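Local coordinates for protein Rv3303c-lpdA (Mycobacterium tuberculosis, PDB 1XDI) that uses FAD to catalyse the reduction of quinones by NADH or NADPH and may contribute to virulence by raising resistance to reactive oxygen intermediates, at residues Ile39-Leu45 and Gln97-Thr102; Ala114-Ile120 and Arg130-Ala135; Ala315-Thr319 and Ala328-Gly332. The contacts are given in a common frame with arbitrary orientation. Residues are numbered along the deposited sequence.

Contact 1: residues Ile39-Leu45 and Gln97-Thr102; sequences IGGAAVL and QSADIT. With FAD (flavin-adenine dinucleotide), chain C.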
loop_
_atom_site.group_PDB
_atom_site.type_symbol
_atom_site.label_atom_id
_atom_site.label_comp_id
_atom_site.label_asym_id
_atom_site.label_seq_id
_atom_site.Cartn_x
_atom_site.Cartn_y
_atom_site.Cartn_z
ATOM N N ILE A 39 38.604 9.100 1.231
ATOM C CA ILE A 39 37.156 9.053 1.073
ATOM C C ILE A 39 36.674 8.326 -0.170
ATOM O O ILE A 39 36.992 8.713 -1.307
ATOM C CB ILE A 39 36.563 10.446 1.077
ATOM C CG1 ILE A 39 37.122 11.222 2.270
ATOM C CG2 ILE A 39 35.048 10.357 1.198
ATOM C CD1 ILE A 39 36.890 10.610 3.615
ATOM N N GLY A 40 35.885 7.278 0.069
ATOM C CA GLY A 40 35.366 6.463 -0.998
ATOM C C GLY A 40 35.845 5.085 -0.655
ATOM O O GLY A 40 35.315 4.071 -1.144
ATOM N N GLY A 41 36.865 5.057 0.198
ATOM C CA GLY A 41 37.465 3.802 0.620
ATOM C C GLY A 41 37.879 2.879 -0.511
ATOM O O GLY A 41 37.926 3.269 -1.660
ATOM N N ALA A 42 38.172 1.636 -0.174
ATOM C CA ALA A 42 38.590 0.644 -1.162
ATOM C C ALA A 42 37.583 0.389 -2.237
ATOM O O ALA A 42 37.974 0.073 -3.327
ATOM C CB ALA A 42 38.962 -0.690 -0.483
ATOM N N ALA A 43 36.304 0.496 -1.912
ATOM C CA ALA A 43 35.240 0.291 -2.903
ATOM C C ALA A 43 35.448 1.195 -4.116
ATOM O O ALA A 43 35.271 0.764 -5.279
ATOM C CB ALA A 43 33.874 0.597 -2.308
ATOM N N VAL A 44 35.800 2.450 -3.834
ATOM C CA VAL A 44 36.013 3.469 -4.850
ATOM C C VAL A 44 37.446 3.579 -5.376
ATOM O O VAL A 44 37.682 3.797 -6.564
ATOM C CB VAL A 44 35.608 4.835 -4.274
ATOM C CG1 VAL A 44 36.276 6.005 -5.039
ATOM C CG2 VAL A 44 34.169 4.963 -4.343
ATOM N N LEU A 45 38.405 3.464 -4.476
ATOM C CA LEU A 45 39.813 3.592 -4.845
ATOM C C LEU A 45 40.535 2.291 -5.258
ATOM O O LEU A 45 41.564 2.321 -5.945
ATOM C CB LEU A 45 40.591 4.227 -3.674
ATOM C CG LEU A 45 40.353 5.723 -3.432
ATOM C CD1 LEU A 45 41.183 6.200 -2.288
ATOM C CD2 LEU A 45 40.657 6.505 -4.680
ATOM N N GLN A 97 36.055 10.190 -8.449
ATOM C CA GLN A 97 34.946 9.674 -7.670
ATOM C C GLN A 97 35.280 9.966 -6.204
ATOM O O GLN A 97 34.412 10.287 -5.417
ATOM C CB GLN A 97 34.822 8.159 -7.923
ATOM C CG GLN A 97 33.413 7.602 -7.788
ATOM C CD GLN A 97 32.302 8.605 -8.129
ATOM O OE1 GLN A 97 32.355 9.277 -9.159
ATOM N NE2 GLN A 97 31.282 8.675 -7.266
ATOM N N SER A 98 36.551 9.866 -5.851
ATOM C CA SER A 98 36.969 10.100 -4.502
ATOM C C SER A 98 36.930 11.596 -4.238
ATOM O O SER A 98 36.524 12.058 -3.175
ATOM C CB SER A 98 38.371 9.601 -4.341
ATOM O OG SER A 98 38.800 9.850 -3.029
ATOM N N ALA A 99 37.356 12.387 -5.201
ATOM C CA ALA A 99 37.345 13.819 -4.973
ATOM C C ALA A 99 35.922 14.412 -4.847
ATOM O O ALA A 99 35.700 15.319 -4.042
ATOM C CB ALA A 99 38.127 14.501 -6.065
ATOM N N ASP A 100 34.974 13.893 -5.634
ATOM C CA ASP A 100 33.599 14.361 -5.572
ATOM C C ASP A 100 33.045 14.124 -4.190
ATOM O O ASP A 100 32.469 15.034 -3.615
ATOM C CB ASP A 100 32.722 13.657 -6.609
ATOM C CG ASP A 100 32.992 14.151 -8.028
ATOM O OD1 ASP A 100 33.998 14.842 -8.217
ATOM O OD2 ASP A 100 32.218 13.857 -8.960
ATOM N N ILE A 101 33.254 12.929 -3.636
ATOM C CA ILE A 101 32.745 12.603 -2.298
ATOM C C ILE A 101 33.394 13.407 -1.161
ATOM O O ILE A 101 32.729 13.847 -0.186
ATOM C CB ILE A 101 32.936 11.097 -1.976
ATOM C CG1 ILE A 101 32.407 10.255 -3.130
ATOM C CG2 ILE A 101 32.158 10.682 -0.677
ATOM C CD1 ILE A 101 32.679 8.821 -2.874
ATOM N N THR A 102 34.699 13.598 -1.269
ATOM C CA THR A 102 35.350 14.354 -0.223
ATOM C C THR A 102 34.748 15.746 -0.204
ATOM O O THR A 102 34.385 16.251 0.856
ATOM C CB THR A 102 36.844 14.473 -0.460
ATOM O OG1 THR A 102 37.337 13.201 -0.891
ATOM C CG2 THR A 102 37.549 14.879 0.829
HETATM P PA FAD C . 35.791 -0.069 2.373
HETATM O O1A FAD C . 36.679 -1.293 2.184
HETATM O O2A FAD C . 35.187 0.532 1.106
HETATM O O5B FAD C . 36.678 0.949 3.082
HETATM C C5B FAD C . 36.845 1.130 4.490
HETATM C C4B FAD C . 37.949 2.166 4.466
HETATM O O4B FAD C . 38.302 2.592 5.757
HETATM C C3B FAD C . 39.358 1.772 3.767
HETATM O O3B FAD C . 39.466 2.189 2.406
HETATM C C2B FAD C . 40.392 2.347 4.614
HETATM O O2B FAD C . 41.091 3.509 4.161
HETATM C C1B FAD C . 39.711 2.706 5.911
HETATM N N9A FAD C . 40.177 2.094 7.093
HETATM C C8A FAD C . 40.526 0.804 7.437
HETATM N N7A FAD C . 40.935 0.682 8.673
HETATM C C5A FAD C . 40.857 1.947 9.179
HETATM C C6A FAD C . 41.148 2.523 10.427
HETATM N N6A FAD C . 41.605 1.822 11.444
HETATM N N1A FAD C . 40.943 3.878 10.581
HETATM C C2A FAD C . 40.478 4.641 9.579
HETATM N N3A FAD C . 40.165 4.153 8.318
HETATM C C4A FAD C . 40.419 2.744 8.263
HETATM N N1 FAD C . 30.283 -4.111 -4.208
HETATM C C2 FAD C . 29.207 -3.704 -4.948
HETATM O O2 FAD C . 28.164 -3.291 -4.407
HETATM N N3 FAD C . 29.290 -3.756 -6.321
HETATM C C4 FAD C . 30.372 -4.175 -7.045
HETATM O O4 FAD C . 30.318 -4.168 -8.274
HETATM C C4X FAD C . 31.414 -4.573 -6.319
HETATM N N5 FAD C . 32.555 -5.005 -7.053
HETATM C C5X FAD C . 33.669 -5.425 -6.283
HETATM C C6 FAD C . 34.853 -5.849 -6.925
HETATM C C7 FAD C . 35.999 -6.284 -6.207
HETATM C C7M FAD C . 37.272 -6.729 -6.968
HETATM C C8 FAD C . 35.924 -6.301 -4.783
HETATM C C8M FAD C . 37.081 -6.765 -3.914
HETATM C C9 FAD C . 34.803 -5.880 -4.129
HETATM C C9A FAD C . 33.682 -5.424 -4.814
HETATM N N10 FAD C . 32.445 -4.944 -4.168
HETATM C C10 FAD C . 31.365 -4.530 -4.895
HETATM C "C1'" FAD C . 32.459 -4.902 -2.755
HETATM C "C2'" FAD C . 32.469 -3.529 -2.152
HETATM O "O2'" FAD C . 33.614 -2.784 -2.697
HETATM C "C3'" FAD C . 32.571 -3.554 -0.653
HETATM O "O3'" FAD C . 31.387 -4.110 -0.143
HETATM C "C4'" FAD C . 32.658 -2.195 0.013
HETATM O "O4'" FAD C . 33.935 -1.678 -0.519
HETATM C "C5'" FAD C . 32.860 -2.148 1.448
HETATM O "O5'" FAD C . 32.803 -0.794 1.874
HETATM P P FAD C . 33.144 -0.320 3.321
HETATM O O1P FAD C . 32.837 1.063 3.324
HETATM O O2P FAD C . 32.551 -1.150 4.392
HETATM O O3P FAD C . 34.665 -0.574 3.336
#

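Contact 2: residues Ala114-Ile120 and Arg130-Ala135; sequences AGRGELI and RIKATA. With FAD (flavin-adenine dinucleotide), chain C.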
loop_
_atom_site.group_PDB
_atom_site.type_symbol
_atom_site.label_atom_id
_atom_site.label_comp_id
_atom_site.label_asym_id
_atom_site.label_seq_id
_atom_site.Cartn_x
_atom_site.Cartn_y
_atom_site.Cartn_z
ATOM N N ALA A 114 42.451 12.478 7.817
ATOM C CA ALA A 114 43.226 11.398 7.194
ATOM C C ALA A 114 44.121 10.731 8.235
ATOM O O ALA A 114 45.070 11.353 8.736
ATOM C CB ALA A 114 44.075 11.969 6.027
ATOM N N GLY A 115 43.837 9.464 8.540
ATOM C CA GLY A 115 44.598 8.750 9.539
ATOM C C GLY A 115 43.936 7.449 9.906
ATOM O O GLY A 115 42.923 7.072 9.354
ATOM N N ARG A 116 44.520 6.739 10.848
ATOM C CA ARG A 116 43.998 5.456 11.266
ATOM C C ARG A 116 43.452 5.749 12.674
ATOM O O ARG A 116 44.141 6.385 13.510
ATOM C CB ARG A 116 45.143 4.447 11.304
ATOM C CG ARG A 116 44.724 2.992 11.386
ATOM C CD ARG A 116 45.790 2.111 12.022
ATOM N NE ARG A 116 45.642 2.112 13.496
ATOM C CZ ARG A 116 46.572 2.506 14.394
ATOM N NH1 ARG A 116 47.777 2.953 14.015
ATOM N NH2 ARG A 116 46.286 2.453 15.696
ATOM N N GLY A 117 42.212 5.334 12.933
ATOM C CA GLY A 117 41.637 5.606 14.222
ATOM C C GLY A 117 41.525 4.378 15.099
ATOM O O GLY A 117 41.453 3.243 14.607
ATOM N N GLU A 118 41.512 4.587 16.415
ATOM C CA GLU A 118 41.355 3.468 17.316
ATOM C C GLU A 118 40.695 3.935 18.612
ATOM O O GLU A 118 40.799 5.106 18.976
ATOM C CB GLU A 118 42.715 2.825 17.543
ATOM C CG GLU A 118 43.181 2.787 18.946
ATOM C CD GLU A 118 44.681 2.661 19.042
ATOM O OE1 GLU A 118 45.382 3.571 18.553
ATOM O OE2 GLU A 118 45.152 1.653 19.614
ATOM N N LEU A 119 39.977 3.012 19.263
ATOM C CA LEU A 119 39.294 3.243 20.541
ATOM C C LEU A 119 40.285 3.222 21.695
ATOM O O LEU A 119 41.090 2.286 21.786
ATOM C CB LEU A 119 38.264 2.141 20.796
ATOM C CG LEU A 119 36.872 2.377 20.273
ATOM C CD1 LEU A 119 36.342 1.084 19.804
ATOM C CD2 LEU A 119 36.009 2.956 21.346
ATOM N N ILE A 120 40.256 4.236 22.568
ATOM C CA ILE A 120 41.168 4.229 23.710
ATOM C C ILE A 120 40.486 4.403 25.065
ATOM O O ILE A 120 41.134 4.841 26.017
ATOM C CB ILE A 120 42.263 5.300 23.600
ATOM C CG1 ILE A 120 41.644 6.695 23.623
ATOM C CG2 ILE A 120 43.075 5.110 22.341
ATOM C CD1 ILE A 120 42.718 7.847 23.496
ATOM N N ARG A 130 35.988 7.298 23.433
ATOM C CA ARG A 130 37.143 8.082 23.098
ATOM C C ARG A 130 37.951 7.389 21.999
ATOM O O ARG A 130 38.325 6.214 22.103
ATOM C CB ARG A 130 37.981 8.285 24.355
ATOM C CG ARG A 130 38.514 9.686 24.481
ATOM C CD ARG A 130 39.453 9.908 25.655
ATOM N NE ARG A 130 40.377 10.938 25.192
ATOM C CZ ARG A 130 40.339 12.215 25.571
ATOM N NH1 ARG A 130 39.429 12.618 26.469
ATOM N NH2 ARG A 130 41.146 13.112 24.980
ATOM N N ILE A 131 38.225 8.135 20.935
ATOM C CA ILE A 131 38.962 7.613 19.792
ATOM C C ILE A 131 40.238 8.375 19.519
ATOM O O ILE A 131 40.301 9.568 19.785
ATOM C CB ILE A 131 38.085 7.637 18.584
ATOM C CG1 ILE A 131 36.976 6.601 18.807
ATOM C CG2 ILE A 131 38.916 7.431 17.332
ATOM C CD1 ILE A 131 35.759 6.817 17.947
ATOM N N LYS A 132 41.260 7.681 19.007
ATOM C CA LYS A 132 42.553 8.302 18.709
ATOM C C LYS A 132 42.844 8.172 17.242
ATOM O O LYS A 132 42.707 7.080 16.698
ATOM C CB LYS A 132 43.672 7.609 19.505
ATOM C CG LYS A 132 45.079 7.876 18.969
ATOM C CD LYS A 132 46.162 7.520 19.973
ATOM C CE LYS A 132 46.452 6.019 20.041
ATOM N NZ LYS A 132 47.451 5.706 21.114
ATOM N N ALA A 133 43.248 9.253 16.586
ATOM C CA ALA A 133 43.547 9.157 15.147
ATOM C C ALA A 133 45.034 9.260 14.995
ATOM O O ALA A 133 45.638 10.142 15.566
ATOM C CB ALA A 133 42.866 10.289 14.369
ATOM N N THR A 134 45.645 8.352 14.259
ATOM C CA THR A 134 47.086 8.468 14.086
ATOM C C THR A 134 47.337 8.767 12.651
ATOM O O THR A 134 46.921 8.025 11.769
ATOM C CB THR A 134 47.861 7.204 14.384
ATOM O OG1 THR A 134 47.696 6.811 15.752
ATOM C CG2 THR A 134 49.293 7.483 14.140
ATOM N N ALA A 135 48.033 9.867 12.424
ATOM C CA ALA A 135 48.349 10.315 11.070
ATOM C C ALA A 135 49.495 9.506 10.471
ATOM O O ALA A 135 50.135 8.736 11.171
ATOM C CB ALA A 135 48.724 11.767 11.117
HETATM P PA FAD C . 35.791 -0.069 2.373
HETATM O O1A FAD C . 36.679 -1.293 2.184
HETATM O O2A FAD C . 35.187 0.532 1.106
HETATM O O5B FAD C . 36.678 0.949 3.082
HETATM C C5B FAD C . 36.845 1.130 4.490
HETATM C C4B FAD C . 37.949 2.166 4.466
HETATM O O4B FAD C . 38.302 2.592 5.757
HETATM C C3B FAD C . 39.358 1.772 3.767
HETATM O O3B FAD C . 39.466 2.189 2.406
HETATM C C2B FAD C . 40.392 2.347 4.614
HETATM O O2B FAD C . 41.091 3.509 4.161
HETATM C C1B FAD C . 39.711 2.706 5.911
HETATM N N9A FAD C . 40.177 2.094 7.093
HETATM C C8A FAD C . 40.526 0.804 7.437
HETATM N N7A FAD C . 40.935 0.682 8.673
HETATM C C5A FAD C . 40.857 1.947 9.179
HETATM C C6A FAD C . 41.148 2.523 10.427
HETATM N N6A FAD C . 41.605 1.822 11.444
HETATM N N1A FAD C . 40.943 3.878 10.581
HETATM C C2A FAD C . 40.478 4.641 9.579
HETATM N N3A FAD C . 40.165 4.153 8.318
HETATM C C4A FAD C . 40.419 2.744 8.263
HETATM N N1 FAD C . 30.283 -4.111 -4.208
HETATM C C2 FAD C . 29.207 -3.704 -4.948
HETATM O O2 FAD C . 28.164 -3.291 -4.407
HETATM N N3 FAD C . 29.290 -3.756 -6.321
HETATM C C4 FAD C . 30.372 -4.175 -7.045
HETATM O O4 FAD C . 30.318 -4.168 -8.274
HETATM C C4X FAD C . 31.414 -4.573 -6.319
HETATM N N5 FAD C . 32.555 -5.005 -7.053
HETATM C C5X FAD C . 33.669 -5.425 -6.283
HETATM C C6 FAD C . 34.853 -5.849 -6.925
HETATM C C7 FAD C . 35.999 -6.284 -6.207
HETATM C C7M FAD C . 37.272 -6.729 -6.968
HETATM C C8 FAD C . 35.924 -6.301 -4.783
HETATM C C8M FAD C . 37.081 -6.765 -3.914
HETATM C C9 FAD C . 34.803 -5.880 -4.129
HETATM C C9A FAD C . 33.682 -5.424 -4.814
HETATM N N10 FAD C . 32.445 -4.944 -4.168
HETATM C C10 FAD C . 31.365 -4.530 -4.895
HETATM C "C1'" FAD C . 32.459 -4.902 -2.755
HETATM C "C2'" FAD C . 32.469 -3.529 -2.152
HETATM O "O2'" FAD C . 33.614 -2.784 -2.697
HETATM C "C3'" FAD C . 32.571 -3.554 -0.653
HETATM O "O3'" FAD C . 31.387 -4.110 -0.143
HETATM C "C4'" FAD C . 32.658 -2.195 0.013
HETATM O "O4'" FAD C . 33.935 -1.678 -0.519
HETATM C "C5'" FAD C . 32.860 -2.148 1.448
HETATM O "O5'" FAD C . 32.803 -0.794 1.874
HETATM P P FAD C . 33.144 -0.320 3.321
HETATM O O1P FAD C . 32.837 1.063 3.324
HETATM O O2P FAD C . 32.551 -1.150 4.392
HETATM O O3P FAD C . 34.665 -0.574 3.336
#

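Contact 3: residues Ala315-Thr319 and Ala328-Gly332; sequences AGDCT and AAMQG. With FAD (flavin-adenine dinucleotide), chain C.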
loop_
_atom_site.group_PDB
_atom_site.type_symbol
_atom_site.label_atom_id
_atom_site.label_comp_id
_atom_site.label_asym_id
_atom_site.label_seq_id
_atom_site.Cartn_x
_atom_site.Cartn_y
_atom_site.Cartn_z
ATOM N N ALA A 315 29.309 -1.213 10.202
ATOM C CA ALA A 315 28.588 -1.359 8.953
ATOM C C ALA A 315 29.634 -1.567 7.918
ATOM O O ALA A 315 30.758 -1.162 8.139
ATOM C CB ALA A 315 27.871 -0.135 8.654
ATOM N N GLY A 316 29.287 -2.192 6.793
ATOM C CA GLY A 316 30.265 -2.428 5.733
ATOM C C GLY A 316 30.921 -3.824 5.731
ATOM O O GLY A 316 30.474 -4.725 6.453
ATOM N N ASP A 317 31.979 -4.030 4.942
ATOM C CA ASP A 317 32.595 -5.349 4.921
ATOM C C ASP A 317 33.090 -5.837 6.265
ATOM O O ASP A 317 33.175 -7.033 6.480
ATOM C CB ASP A 317 33.785 -5.399 3.989
ATOM C CG ASP A 317 33.410 -5.206 2.550
ATOM O OD1 ASP A 317 32.211 -5.410 2.196
ATOM O OD2 ASP A 317 34.357 -4.863 1.776
ATOM N N CYS A 318 33.417 -4.918 7.171
ATOM C CA CYS A 318 33.980 -5.328 8.434
ATOM C C CYS A 318 32.998 -5.984 9.339
ATOM O O CYS A 318 33.385 -6.402 10.439
ATOM C CB CYS A 318 34.641 -4.165 9.160
ATOM S SG CYS A 318 33.534 -3.033 10.033
ATOM N N THR A 319 31.733 -6.074 8.908
ATOM C CA THR A 319 30.714 -6.762 9.723
ATOM C C THR A 319 30.358 -8.144 9.190
ATOM O O THR A 319 29.879 -8.980 9.960
ATOM C CB THR A 319 29.362 -5.979 9.891
ATOM O OG1 THR A 319 28.638 -5.914 8.656
ATOM C CG2 THR A 319 29.634 -4.602 10.400
ATOM N N ALA A 328 26.799 -2.027 2.344
ATOM C CA ALA A 328 27.618 -1.280 3.301
ATOM C C ALA A 328 27.017 0.128 3.571
ATOM O O ALA A 328 26.957 0.639 4.712
ATOM C CB ALA A 328 29.032 -1.179 2.752
ATOM N N ALA A 329 26.531 0.740 2.499
ATOM C CA ALA A 329 25.962 2.057 2.590
ATOM C C ALA A 329 24.668 2.043 3.414
ATOM O O ALA A 329 24.460 2.930 4.265
ATOM C CB ALA A 329 25.718 2.609 1.191
ATOM N N MET A 330 23.803 1.039 3.210
ATOM C CA MET A 330 22.543 1.005 3.968
ATOM C C MET A 330 22.890 0.703 5.396
ATOM O O MET A 330 22.154 1.065 6.298
ATOM C CB MET A 330 21.570 -0.079 3.475
ATOM C CG MET A 330 20.112 0.239 3.787
ATOM S SD MET A 330 19.595 1.850 3.089
ATOM C CE MET A 330 18.157 2.188 4.239
ATOM N N GLN A 331 24.020 0.049 5.629
ATOM C CA GLN A 331 24.300 -0.247 7.008
ATOM C C GLN A 331 24.715 1.006 7.766
ATOM O O GLN A 331 24.336 1.187 8.946
ATOM C CB GLN A 331 25.327 -1.364 7.130
ATOM C CG GLN A 331 24.736 -2.734 7.029
ATOM C CD GLN A 331 25.704 -3.777 7.456
ATOM O OE1 GLN A 331 26.802 -3.937 6.872
ATOM N NE2 GLN A 331 25.331 -4.513 8.495
ATOM N N GLY A 332 25.469 1.881 7.098
ATOM C CA GLY A 332 25.884 3.085 7.784
ATOM C C GLY A 332 24.697 4.003 7.919
ATOM O O GLY A 332 24.483 4.668 8.947
HETATM P PA FAD C . 35.791 -0.069 2.373
HETATM O O1A FAD C . 36.679 -1.293 2.184
HETATM O O2A FAD C . 35.187 0.532 1.106
HETATM O O5B FAD C . 36.678 0.949 3.082
HETATM C C5B FAD C . 36.845 1.130 4.490
HETATM C C4B FAD C . 37.949 2.166 4.466
HETATM O O4B FAD C . 38.302 2.592 5.757
HETATM C C3B FAD C . 39.358 1.772 3.767
HETATM O O3B FAD C . 39.466 2.189 2.406
HETATM C C2B FAD C . 40.392 2.347 4.614
HETATM O O2B FAD C . 41.091 3.509 4.161
HETATM C C1B FAD C . 39.711 2.706 5.911
HETATM N N9A FAD C . 40.177 2.094 7.093
HETATM C C8A FAD C . 40.526 0.804 7.437
HETATM N N7A FAD C . 40.935 0.682 8.673
HETATM C C5A FAD C . 40.857 1.947 9.179
HETATM C C6A FAD C . 41.148 2.523 10.427
HETATM N N6A FAD C . 41.605 1.822 11.444
HETATM N N1A FAD C . 40.943 3.878 10.581
HETATM C C2A FAD C . 40.478 4.641 9.579
HETATM N N3A FAD C . 40.165 4.153 8.318
HETATM C C4A FAD C . 40.419 2.744 8.263
HETATM N N1 FAD C . 30.283 -4.111 -4.208
HETATM C C2 FAD C . 29.207 -3.704 -4.948
HETATM O O2 FAD C . 28.164 -3.291 -4.407
HETATM N N3 FAD C . 29.290 -3.756 -6.321
HETATM C C4 FAD C . 30.372 -4.175 -7.045
HETATM O O4 FAD C . 30.318 -4.168 -8.274
HETATM C C4X FAD C . 31.414 -4.573 -6.319
HETATM N N5 FAD C . 32.555 -5.005 -7.053
HETATM C C5X FAD C . 33.669 -5.425 -6.283
HETATM C C6 FAD C . 34.853 -5.849 -6.925
HETATM C C7 FAD C . 35.999 -6.284 -6.207
HETATM C C7M FAD C . 37.272 -6.729 -6.968
HETATM C C8 FAD C . 35.924 -6.301 -4.783
HETATM C C8M FAD C . 37.081 -6.765 -3.914
HETATM C C9 FAD C . 34.803 -5.880 -4.129
HETATM C C9A FAD C . 33.682 -5.424 -4.814
HETATM N N10 FAD C . 32.445 -4.944 -4.168
HETATM C C10 FAD C . 31.365 -4.530 -4.895
HETATM C "C1'" FAD C . 32.459 -4.902 -2.755
HETATM C "C2'" FAD C . 32.469 -3.529 -2.152
HETATM O "O2'" FAD C . 33.614 -2.784 -2.697
HETATM C "C3'" FAD C . 32.571 -3.554 -0.653
HETATM O "O3'" FAD C . 31.387 -4.110 -0.143
HETATM C "C4'" FAD C . 32.658 -2.195 0.013
HETATM O "O4'" FAD C . 33.935 -1.678 -0.519
HETATM C "C5'" FAD C . 32.860 -2.148 1.448
HETATM O "O5'" FAD C . 32.803 -0.794 1.874
HETATM P P FAD C . 33.144 -0.320 3.321
HETATM O O1P FAD C . 32.837 1.063 3.324
HETATM O O2P FAD C . 32.551 -1.150 4.392
HETATM O O3P FAD C . 34.665 -0.574 3.336
#

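Contact 1: residues Ile39-Leu45 and Gln97-Thr102
Ile-39 (89 Å²) and Ser-98 (60 Å²) lose the most surface, followed by Val-44 and Ile-101 (47 Å² each). The CB of Ile-39 points at helix 83-107, where CG2 meets CG2 of Ile-101 at 3.5 Å and CB lies 3.5 Å from OG1 of Thr-102, itself bonded to Ser-98 O (2.7 Å). The one hydrogen bond between the segments also belongs to Ile-39: its carbonyl O accepts from OG of Ser-98 at 2.7 Å. Toward the start of segment 97-102, Val-44 CG1 packs on Gln-97 CB (3.9 Å). Gly-40 CA lies 4.0 Å from Ile-101 CD1; the phi/psi of Gly-40, 123/-19°, calls for glycine, and a CB would clash with Val-44. The amides of the first turn of helix 41-45 point to FAD: Ala-43 N bonds O2A (3.2 Å) and Ala-42 N, weakly, O3B (2.9 Å). Gly-40 and Ala-43 fit a GxGxxA pattern after strand 29-35, consistent with a Rossmann-type FAD-binding domain. Tyr-450 of the second subunit packs on Val-44 and hydrogen-bonds FAD through its O. The chemistry is thus divided: the join to helix 83-107 is an apolar seam pinned by one serine-to-carbonyl bond, whereas backbone amides serve the cofactor.

Contact 2: residues Ala114-Ile120 and Arg130-Ala135
Five backbone hydrogen bonds join strand 116-119, and Ile-120 just beyond it, to strand 129-134. Arg-116 and Thr-134 exchange two, Arg-116 N to Thr-134 O at 2.9 Å and Thr-134 N to Arg-116 O at 2.6 Å. Glu-118 and Lys-132 repeat the pattern, Glu-118 N to Lys-132 O at 2.8 Å and Lys-132 N to Glu-118 O at 2.6 Å; Ile-120 N then donates to Arg-130 O at 2.8 Å. Gly-117 with Ala-133 and Leu-119 with Ile-131 are the non-hydrogen-bonded pairs of this antiparallel beta hairpin, whose axes run at 154°. Strand 140-145 completes a three-stranded sheet, bonding Ile-131 and Ala-133 through His-143 and Ser-141. Strand 116-119 is the edge strand, and Gly-117, in a non-hydrogen-bonded pair, has its N and O facing outward, where they meet the FAD adenine: N donates to N1A at 3.0 Å, and N6A donates weakly to O at 3.5 Å. Leu-119 O accepts from Arg-288 NH1, and its backbone also bonds Leu-284. On the face carrying Arg-116, Glu-118 and Lys-132, Glu-118 OE1 takes a salt bridge from Arg-116 NH2 at 3.2 Å and a long one from Lys-132 NZ at 3.9 Å. Arg-130 is satisfied by salt bridges to Glu-144 and Glu-142, while Ile-131 on the other face packs against Val-6, Leu-8 and Ile-34 of the parallel sheet.

Contact 3: residues Ala315-Thr319 and Ala328-Gly332
A glutamine side chain, rather than backbone, makes the hydrogen bond between these segments: Gln-331 OE1, reaching from helix 325-339, accepts from Gly-316 N at 3.0 Å with an N-H...O angle of 152°. The same OE1 lies 3.2 Å from Thr-319 OG1, but that hydroxyl donates within its own loop, to Gly-316 O at 3.1 Å. Thr-319 N bonds to Gly-316 O as well, also at 3.1 Å, so one carbonyl holds the turn from Gly-316 to Thr-319 together. Small residues allow a close approach. Ala-315 CB points at the helix and comes within 3.2 Å of Gln-331 CB and 3.5 Å of Gly-332 N, while Gly-316 CA sits 3.5 Å from Ala-328 CB. Gly-316 has phi/psi of 97/-169°, which by itself calls for glycine; a CB there would also clash with FAD O2P, whose distance to Gly-316 CA is just 2.9 Å. Ala-13 of helix 12-24 packs against both Ala-315 and Ala-328. The loop follows strand 312-314 of the parallel sheet, and its Ala-Gly-Asp sequence matches the second FAD-binding motif of flavoprotein disulfide reductases, whose aspartate binds the ribityl chain. Asp-317 fits that role: its OD1 accepts from FAD O3' at 2.8 Å, and its N donates to O2P at 3.0 Å. Polar groups are therefore shared out with little overlap: Gly-316 N is taken by the helix through Gln-331, while the next amide and carboxylate, those of Asp-317, are turned over to the cofactor.

From the N terminus, contact 1 closes first, over a 51-residue span that holds helix 48-64 and the early part of helix 83-107. Contact 2 follows, closing a nine-residue connection inside the hairpin that succeeds strand 111-114. Contact 3, far along the chain, spans eight residues. The three are in series, neither nested nor crossed. Contacts 1 and 3 bind the loops after strands 29-35 and 312-314 of the five-stranded parallel sheet to helices 83-107 and 325-339, while contact 2 pairs two strands of the three-stranded antiparallel sheet. Their centres lie 15 to 20 Å apart and no two touch, yet each reaches FAD, together from adenine to ribityl chain.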